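Local structure of thioesterase (Streptomyces coelicolor, 3QMW) at residues L31-F36 with D98-G103; R47-R52 with R250-L255. The protein is a thioesterase of the alpha/beta-hydrolase fold from the prodiginine biosynthetic pathway, probably hydrolysing thioester bonds. All coordinates share one frame; numbering follows the deposited sequence.

Interaction 1 of 2, residues L31-F36 with D98-G103; sequences LRLVCF and DYALFG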
loop_
_atom_site.group_PDB
_atom_site.type_symbol
_atom_site.label_atom_id
_atom_site.label_comp_id
_atom_site.label_asym_id
_atom_site.label_seq_id
_atom_site.Cartn_x
_atom_site.Cartn_y
_atom_site.Cartn_z
ATOM N N LEU D 31 -12.883 7.114 -7.828
ATOM C CA LEU D 31 -12.132 8.242 -7.297
ATOM C C LEU D 31 -11.060 8.634 -8.321
ATOM O O LEU D 31 -10.666 7.816 -9.163
ATOM C CB LEU D 31 -11.478 7.832 -5.982
ATOM C CG LEU D 31 -10.680 8.862 -5.172
ATOM C CD1 LEU D 31 -11.537 10.061 -4.790
ATOM C CD2 LEU D 31 -10.112 8.200 -3.919
ATOM N N ARG D 32 -10.621 9.891 -8.260
ATOM C CA ARG D 32 -9.490 10.382 -9.059
ATOM C C ARG D 32 -8.489 11.012 -8.101
ATOM O O ARG D 32 -8.887 11.781 -7.232
ATOM C CB ARG D 32 -9.950 11.416 -10.097
ATOM C CG ARG D 32 -10.740 10.830 -11.285
ATOM C CD ARG D 32 -12.218 10.485 -10.938
ATOM N NE ARG D 32 -12.943 11.668 -10.501
ATOM C CZ ARG D 32 -13.367 12.630 -11.318
ATOM N NH1 ARG D 32 -14.004 13.671 -10.817
ATOM N NH2 ARG D 32 -13.169 12.565 -12.635
ATOM N N LEU D 33 -7.206 10.682 -8.234
ATOM C CA LEU D 33 -6.180 11.283 -7.378
ATOM C C LEU D 33 -5.295 12.231 -8.178
ATOM O O LEU D 33 -4.513 11.800 -9.037
ATOM C CB LEU D 33 -5.322 10.220 -6.695
ATOM C CG LEU D 33 -4.303 10.753 -5.686
ATOM C CD1 LEU D 33 -4.997 11.319 -4.468
ATOM C CD2 LEU D 33 -3.340 9.649 -5.289
ATOM N N VAL D 34 -5.425 13.521 -7.857
ATOM C CA VAL D 34 -4.783 14.605 -8.581
ATOM C C VAL D 34 -3.461 14.942 -7.896
ATOM O O VAL D 34 -3.431 15.460 -6.777
ATOM C CB VAL D 34 -5.721 15.837 -8.632
ATOM C CG1 VAL D 34 -5.080 16.987 -9.374
ATOM C CG2 VAL D 34 -7.056 15.452 -9.285
ATOM N N CYS D 35 -2.368 14.656 -8.598
ATOM C CA CYS D 35 -1.047 14.639 -8.002
ATOM C C CYS D 35 -0.161 15.779 -8.502
ATOM O O CYS D 35 -0.004 15.963 -9.703
ATOM C CB CYS D 35 -0.387 13.298 -8.316
ATOM S SG CYS D 35 -1.371 11.819 -7.905
ATOM N N PHE D 36 0.437 16.518 -7.566
ATOM C CA PHE D 36 1.269 17.675 -7.876
ATOM C C PHE D 36 2.729 17.424 -7.554
ATOM O O PHE D 36 3.051 17.003 -6.439
ATOM C CB PHE D 36 0.781 18.882 -7.098
ATOM C CG PHE D 36 -0.569 19.346 -7.526
ATOM C CD1 PHE D 36 -1.661 19.223 -6.682
ATOM C CD2 PHE D 36 -0.754 19.874 -8.804
ATOM C CE1 PHE D 36 -2.920 19.637 -7.089
ATOM C CE2 PHE D 36 -2.015 20.302 -9.224
ATOM C CZ PHE D 36 -3.103 20.183 -8.367
ATOM N N ASP D 98 -15.699 13.651 -6.645
ATOM C CA ASP D 98 -15.146 12.339 -6.261
ATOM C C ASP D 98 -13.648 12.305 -6.617
ATOM O O ASP D 98 -13.204 11.610 -7.552
ATOM C CB ASP D 98 -15.908 11.174 -6.937
ATOM C CG ASP D 98 -17.380 11.087 -6.506
ATOM O OD1 ASP D 98 -17.716 11.513 -5.372
ATOM O OD2 ASP D 98 -18.200 10.577 -7.310
ATOM N N TYR D 99 -12.890 13.092 -5.863
ATOM C CA TYR D 99 -11.487 13.311 -6.139
ATOM C C TYR D 99 -10.771 13.726 -4.864
ATOM O O TYR D 99 -11.406 14.087 -3.871
ATOM C CB TYR D 99 -11.329 14.395 -7.207
ATOM C CG TYR D 99 -11.584 15.800 -6.699
ATOM C CD1 TYR D 99 -12.861 16.206 -6.320
ATOM C CD2 TYR D 99 -10.548 16.728 -6.608
ATOM C CE1 TYR D 99 -13.105 17.494 -5.851
ATOM C CE2 TYR D 99 -10.778 18.025 -6.143
ATOM C CZ TYR D 99 -12.061 18.405 -5.763
ATOM O OH TYR D 99 -12.283 19.690 -5.299
ATOM N N ALA D 100 -9.445 13.648 -4.895
ATOM C CA ALA D 100 -8.613 14.145 -3.800
ATOM C C ALA D 100 -7.309 14.736 -4.333
ATOM O O ALA D 100 -7.027 14.674 -5.533
ATOM C CB ALA D 100 -8.326 13.043 -2.799
ATOM N N LEU D 101 -6.512 15.296 -3.431
ATOM C CA LEU D 101 -5.314 16.016 -3.814
ATOM C C LEU D 101 -4.121 15.444 -3.087
ATOM O O LEU D 101 -4.148 15.311 -1.857
ATOM C CB LEU D 101 -5.455 17.518 -3.489
ATOM C CG LEU D 101 -6.711 18.213 -4.043
ATOM C CD1 LEU D 101 -6.879 19.602 -3.460
ATOM C CD2 LEU D 101 -6.706 18.224 -5.595
ATOM N N PHE D 102 -3.092 15.097 -3.870
ATOM C CA PHE D 102 -1.745 14.853 -3.366
ATOM C C PHE D 102 -0.744 15.888 -3.891
ATOM O O PHE D 102 -0.722 16.190 -5.087
ATOM C CB PHE D 102 -1.207 13.477 -3.765
ATOM C CG PHE D 102 0.228 13.308 -3.389
ATOM C CD1 PHE D 102 0.577 12.970 -2.095
ATOM C CD2 PHE D 102 1.233 13.616 -4.284
ATOM C CE1 PHE D 102 1.912 12.882 -1.719
ATOM C CE2 PHE D 102 2.566 13.531 -3.906
ATOM C CZ PHE D 102 2.902 13.160 -2.631
ATOM N N GLY D 103 0.118 16.384 -3.008
ATOM C CA GLY D 103 1.221 17.219 -3.427
ATOM C C GLY D 103 2.450 16.983 -2.582
ATOM O O GLY D 103 2.343 16.788 -1.382
#
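Arg32 and Asp98 open the pairing of two neighbouring parallel strands at the heart of the alpha/beta-hydrolase sheet. The carbonyl oxygen of Asp98 accepts twice from one residue: Arg32 N reaches Asp98 O at 3.2 Å and Arg32 NE reaches it at 3.0 Å, from opposite faces of the carbonyl plane. The NE bond is the straighter, 166° at the hydrogen, and Asp98 O lies in the guanidinium plane. Bends at chi2 and chi3 curl the arginine chain back to this oxygen, while Arg32 NH2 bonds Pro26 O. An alanine here would probably cost Asp98 O the straighter of these two bonds and leave Pro26 O without its guanidinium donor. Beyond it the strands bond in parallel register, Ala100 N to Arg32 O, Val34 N to Ala100 O, Phe102 N to Val34 O at 2.9 Å and Phe36 N to Phe102 O at 2.8 Å. Val34, Leu101 and Phe36 share one face, where Leu101 and Phe36 pack against helix 106-120 and Val34 CB lies 4.0 Å from Leu101 CD2; Leu33, Cys35, Ala100 and Phe102 occupy the other. Gly103 probably begins the nucleophile elbow. Leu33 CD1 rests 4.1 Å from Ala100 CB.

Interaction 2 of 2, residues R47-R52 with R250-L255; sequences RGWQER and RLLAHL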
loop_
_atom_site.group_PDB
_atom_site.type_symbol
_atom_site.label_atom_id
_atom_site.label_comp_id
_atom_site.label_asym_id
_atom_site.label_seq_id
_atom_site.Cartn_x
_atom_site.Cartn_y
_atom_site.Cartn_z
ATOM N N ARG D 47 5.440 7.988 -11.663
ATOM C CA ARG D 47 5.521 6.794 -12.493
ATOM C C ARG D 47 5.392 5.588 -11.568
ATOM O O ARG D 47 6.059 5.508 -10.539
ATOM C CB ARG D 47 6.854 6.748 -13.241
ATOM C CG ARG D 47 6.868 5.903 -14.506
ATOM C CD ARG D 47 8.240 5.952 -15.211
ATOM N NE ARG D 47 9.287 5.162 -14.538
ATOM C CZ ARG D 47 10.111 5.597 -13.571
ATOM N NH1 ARG D 47 10.045 6.844 -13.095
ATOM N NH2 ARG D 47 11.021 4.768 -13.064
ATOM N N GLY D 48 4.509 4.668 -11.927
ATOM C CA GLY D 48 4.333 3.447 -11.173
ATOM C C GLY D 48 3.205 3.509 -10.166
ATOM O O GLY D 48 2.772 2.475 -9.679
ATOM N N TRP D 49 2.730 4.710 -9.846
ATOM C CA TRP D 49 1.712 4.880 -8.820
ATOM C C TRP D 49 0.407 4.173 -9.149
ATOM O O TRP D 49 -0.204 3.597 -8.257
ATOM C CB TRP D 49 1.425 6.358 -8.575
ATOM C CG TRP D 49 2.412 7.016 -7.693
ATOM C CD1 TRP D 49 3.756 6.829 -7.689
ATOM C CD2 TRP D 49 2.139 8.004 -6.703
ATOM N NE1 TRP D 49 4.343 7.618 -6.741
ATOM C CE2 TRP D 49 3.372 8.353 -6.116
ATOM C CE3 TRP D 49 0.969 8.620 -6.242
ATOM C CZ2 TRP D 49 3.476 9.295 -5.082
ATOM C CZ3 TRP D 49 1.069 9.555 -5.215
ATOM C CH2 TRP D 49 2.314 9.882 -4.647
ATOM N N GLN D 50 -0.026 4.221 -10.410
ATOM C CA GLN D 50 -1.311 3.622 -10.793
ATOM C C GLN D 50 -1.350 2.147 -10.427
ATOM O O GLN D 50 -2.333 1.660 -9.868
ATOM C CB GLN D 50 -1.578 3.769 -12.289
ATOM C CG GLN D 50 -2.948 3.225 -12.726
ATOM C CD GLN D 50 -4.105 3.955 -12.061
ATOM O OE1 GLN D 50 -4.067 5.170 -11.911
ATOM N NE2 GLN D 50 -5.131 3.218 -11.659
ATOM N N GLU D 51 -0.264 1.454 -10.754
ATOM C CA GLU D 51 -0.135 0.025 -10.525
ATOM C C GLU D 51 -0.231 -0.311 -9.040
ATOM O O GLU D 51 -0.798 -1.343 -8.676
ATOM C CB GLU D 51 1.212 -0.477 -11.062
ATOM C CG GLU D 51 1.322 -0.564 -12.591
ATOM C CD GLU D 51 1.563 0.786 -13.294
ATOM O OE1 GLU D 51 2.102 1.733 -12.664
ATOM O OE2 GLU D 51 1.207 0.890 -14.495
ATOM N N ARG D 52 0.319 0.561 -8.195
ATOM C CA ARG D 52 0.402 0.311 -6.752
ATOM C C ARG D 52 -0.864 0.624 -5.977
ATOM O O ARG D 52 -0.922 0.350 -4.773
ATOM C CB ARG D 52 1.520 1.137 -6.124
ATOM C CG ARG D 52 2.881 0.869 -6.685
ATOM C CD ARG D 52 3.320 -0.577 -6.484
ATOM N NE ARG D 52 4.779 -0.651 -6.525
ATOM C CZ ARG D 52 5.578 -0.389 -5.495
ATOM N NH1 ARG D 52 6.892 -0.467 -5.654
ATOM N NH2 ARG D 52 5.074 -0.066 -4.310
ATOM N N ARG D 250 5.894 3.118 1.447
ATOM C CA ARG D 250 5.003 3.370 2.582
ATOM C C ARG D 250 4.012 4.498 2.329
ATOM O O ARG D 250 2.822 4.340 2.622
ATOM C CB ARG D 250 5.779 3.643 3.869
ATOM C CG ARG D 250 5.949 2.428 4.757
ATOM C CD ARG D 250 6.150 2.828 6.230
ATOM N NE ARG D 250 6.090 1.674 7.138
ATOM C CZ ARG D 250 7.058 0.760 7.278
ATOM N NH1 ARG D 250 8.187 0.834 6.570
ATOM N NH2 ARG D 250 6.894 -0.246 8.132
ATOM N N LEU D 251 4.481 5.628 1.789
ATOM C CA LEU D 251 3.570 6.705 1.383
ATOM C C LEU D 251 2.417 6.104 0.596
ATOM O O LEU D 251 1.265 6.310 0.941
ATOM C CB LEU D 251 4.267 7.763 0.524
ATOM C CG LEU D 251 3.310 8.708 -0.231
ATOM C CD1 LEU D 251 2.889 9.826 0.671
ATOM C CD2 LEU D 251 3.920 9.265 -1.481
ATOM N N LEU D 252 2.749 5.354 -0.451
ATOM C CA LEU D 252 1.741 4.724 -1.318
ATOM C C LEU D 252 0.761 3.793 -0.601
ATOM O O LEU D 252 -0.391 3.645 -1.025
ATOM C CB LEU D 252 2.426 3.947 -2.450
ATOM C CG LEU D 252 3.021 4.799 -3.571
ATOM C CD1 LEU D 252 3.872 3.941 -4.471
ATOM C CD2 LEU D 252 1.917 5.512 -4.377
ATOM N N ALA D 253 1.229 3.148 0.466
ATOM C CA ALA D 253 0.420 2.187 1.203
ATOM C C ALA D 253 -0.527 2.943 2.117
ATOM O O ALA D 253 -1.711 2.611 2.198
ATOM C CB ALA D 253 1.305 1.244 1.993
ATOM N N HIS D 254 -0.015 3.975 2.785
ATOM C CA HIS D 254 -0.880 4.903 3.528
ATOM C C HIS D 254 -1.972 5.523 2.643
ATOM O O HIS D 254 -3.130 5.571 3.032
ATOM C CB HIS D 254 -0.055 5.988 4.211
ATOM C CG HIS D 254 0.686 5.502 5.415
ATOM N ND1 HIS D 254 0.050 5.161 6.593
ATOM C CD2 HIS D 254 2.007 5.295 5.629
ATOM C CE1 HIS D 254 0.949 4.765 7.478
ATOM N NE2 HIS D 254 2.145 4.837 6.921
ATOM N N LEU D 255 -1.619 5.970 1.446
ATOM C CA LEU D 255 -2.614 6.510 0.522
ATOM C C LEU D 255 -3.698 5.479 0.254
ATOM O O LEU D 255 -4.885 5.795 0.252
ATOM C CB LEU D 255 -1.962 6.944 -0.796
ATOM C CG LEU D 255 -1.019 8.164 -0.710
ATOM C CD1 LEU D 255 -0.300 8.414 -2.035
ATOM C CD2 LEU D 255 -1.753 9.416 -0.258
#
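Trp49 meets three leucines, Leu251, Leu252 and Leu255, where the short helix 49-53 packs against the C-terminal helix 246-258 of the alpha/beta-hydrolase fold. The contact is apolar, with no hydrogen bond between the two segments. The approach to it is made by Gly48, whose positive phi of 96° would press a side chain against the carbonyl oxygen of Arg47; the chain then turns into the weakly bonded helix. Trp49 follows and does most of the touching. Its CG stands anti to the carbonyl carbon, chi1 -81°, and the indole extends toward the longer helix. Leu252 CD2 sits over one face of the indole in a CH-pi contact, 3.6 Å from the centroid of the five-membered ring and 17° off its normal; its closest ring atom is Trp49 CD2, at 3.4 Å. The six-membered ring reaches two more methyl groups: Leu251 CD2 is 3.6 Å from Trp49 CH2, and Leu255 CD1 is 3.6 Å from Trp49 CZ3. Leu251 and Leu255 lie one helical turn apart, and the indole touches both. Elsewhere the indole meets Phe46 edge-to-face. The side-chain amide of Gln50 hydrogen-bonds the backbone of Val57 and Val59 in strand 57-61, while Glu51 OE2 bonds Ala18 N of the second subunit, which places this helix close to the dimer interface. Arg52 closes the segment. Its guanidinium makes a salt bridge from NH2 to Asp249 OD1, one residue before the facing segment, and so adds a charged tie beside the apolar contact. The aliphatic part of the same side chain crosses Leu252 at about a right angle, with Arg52 CG 3.9 Å from Leu252 CD1.

Overall arrangement
The two contacts lie about 13 Å apart, centre to centre, and touch directly. Interaction 1 joins strands 31-36 and 99-104 inside the six-stranded parallel sheet; interaction 2 joins helices 49-53 and 246-258 on one side of it. Their segments alternate along the chain, in the order 31-36, 47-52, 98-103, 250-255, and interaction 2 brings the C-terminal helix back against a helix from the early part of the chain. Phe102 links them, its CE2 lying 3.7 Å from Trp49 CH2 and its CE1 4.0 Å from Leu251 CD1. Apolar packing therefore continues from this part of the sheet to the two helices and includes the strand that leads into the probable nucleophile elbow.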